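CBS domain containing membrane protein (Sphaerobacter thermophilus, PDB 4ESY) is a membrane protein whose C-terminal pair of CBS domains, the part seen here, probably senses adenine nucleotides or related ligands and regulates the rest of the protein. Local coordinates at the interface of chains B and A. Residues are numbered along the deposited sequence; one frame, centred on the assembly and turned at random. Chains: chain A, CBS domain containing membrane protein; chain B, CBS domain containing membrane protein.

The interface of chains B and A. Residues chain B 76, 78, 86; chain A 18, 22-23, 158-159.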
# COMPACT_ATOMS: atom_id res chain seq x y z
N PRO B 76 -1.10 18.46 -2.50
CA PRO B 76 -1.45 17.07 -2.82
C PRO B 76 -0.18 16.41 -3.42
O PRO B 76 0.43 16.95 -4.36
CB PRO B 76 -2.58 17.24 -3.86
CG PRO B 76 -2.17 18.45 -4.64
CD PRO B 76 -1.38 19.36 -3.64
N TRP B 78 0.29 14.23 -5.44
CA TRP B 78 0.12 13.91 -6.87
C TRP B 78 0.70 15.00 -7.79
O TRP B 78 1.07 14.72 -8.95
CB TRP B 78 -1.36 13.64 -7.20
CG TRP B 78 -1.49 12.60 -8.29
CD1 TRP B 78 -0.77 11.43 -8.38
CD2 TRP B 78 -2.30 12.67 -9.47
NE1 TRP B 78 -1.12 10.75 -9.53
CE2 TRP B 78 -2.05 11.49 -10.22
CE3 TRP B 78 -3.22 13.60 -9.97
CZ2 TRP B 78 -2.70 11.21 -11.44
CZ3 TRP B 78 -3.86 13.34 -11.17
CH2 TRP B 78 -3.61 12.14 -11.89
N LEU B 86 -3.12 17.52 -13.50
CA LEU B 86 -3.74 18.40 -12.53
C LEU B 86 -3.89 19.83 -13.02
O LEU B 86 -4.85 20.53 -12.66
CB LEU B 86 -3.00 18.35 -11.19
CG LEU B 86 -3.29 17.06 -10.40
CD1 LEU B 86 -2.59 17.06 -9.00
CD2 LEU B 86 -4.78 16.80 -10.23
N VAL A 18 -12.02 16.22 -10.55
CA VAL A 18 -11.21 15.44 -11.49
C VAL A 18 -11.87 14.08 -11.83
O VAL A 18 -12.28 13.35 -10.94
CB VAL A 18 -9.83 15.18 -10.86
CG1 VAL A 18 -9.00 14.16 -11.68
CG2 VAL A 18 -9.08 16.52 -10.64
N ASP A 22 -8.75 10.06 -15.12
CA ASP A 22 -7.51 10.85 -15.08
C ASP A 22 -6.49 10.32 -14.07
O ASP A 22 -5.32 10.61 -14.18
CB ASP A 22 -7.80 12.33 -14.78
CG ASP A 22 -8.29 13.09 -16.00
OD1 ASP A 22 -8.32 12.53 -17.12
OD2 ASP A 22 -8.61 14.29 -15.84
N ILE A 23 -6.93 9.55 -13.08
CA ILE A 23 -6.00 9.03 -12.10
C ILE A 23 -5.61 7.58 -12.36
O ILE A 23 -4.72 7.05 -11.68
CB ILE A 23 -6.47 9.20 -10.63
CG1 ILE A 23 -7.58 8.22 -10.26
CG2 ILE A 23 -6.94 10.64 -10.40
CD1 ILE A 23 -7.97 8.30 -8.75
N LYS A 158 -3.00 10.76 -2.22
CA LYS A 158 -2.13 11.65 -3.00
C LYS A 158 -2.85 12.91 -3.46
O LYS A 158 -2.22 13.87 -3.89
CB LYS A 158 -1.58 10.91 -4.22
CG LYS A 158 -0.59 9.76 -3.88
CD LYS A 158 -0.28 8.97 -5.12
CE LYS A 158 0.81 7.96 -4.84
NZ LYS A 158 1.05 7.21 -6.07
N LEU A 159 -4.18 12.90 -3.33
CA LEU A 159 -5.05 13.98 -3.80
C LEU A 159 -5.84 14.67 -2.71
O LEU A 159 -5.96 15.89 -2.71
CB LEU A 159 -6.05 13.44 -4.82
CG LEU A 159 -5.37 12.97 -6.10
CD1 LEU A 159 -6.32 12.13 -6.93
CD2 LEU A 159 -4.99 14.20 -6.84
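Beneath one face of the B:Trp78 indole, under the CH2–CZ3 rim of its six-membered ring, is the methyl CG2 of A:Ile23, 4.0 Å from CH2. A:Leu159 CD2 approaches from the same side but beyond the outline of the ring, below its CE3 edge, 3.6 Å from CE3, and also touches the tryptophan CB. The far end of the ring reaches the backbone of A:Asp22, whose carbonyl O lies 3.2 Å from CH2, only slightly raised from the ring plane. At the CE3 edge, in the plane of the indole, is B:Leu86 CD2 from the tryptophan's own chain, 3.6 Å from CE3.

Both chains are tandem CBS domains, a Bateman module. The loop before helix 79-86 of B and the end of that helix meet the segment after helix 153-157 of A and the stretch around its 3-10 helix 20-22. Pairing of two such modules is common in the family, so this dimer may be biological, although the structure alone does not prove it.

The indole and the A:Leu159 side chain run side by side, pointing the same way; with CG beside the backbone N (chi1 -66°), the leucine brings CD2 up to the ring. A:Lys158 instead crosses the tryptophan at about a right angle, its extended chain passing CD1 at CD, 4.1 Å away. Its carbonyl O accepts a fairly straight hydrogen bond from B:Trp78 N, 3.0 Å long, the donor tilted 22° from the carbonyl plane. An alanine in place of B:Trp78 could keep this backbone bond but would probably leave A:Ile23 and the A:Leu159 methyl without their aromatic partner, opening a gap between the chains. Beyond the ring edge, B:Leu86 CD2 meets two methyl groups of chain A, in directions roughly at right angles to each other: A:Val18 CG2 and A:Leu159 CD2, the latter 4.3 Å away. At the opposite end B:Pro76 CB packs on A:Leu159 CA, at 4.1 Å.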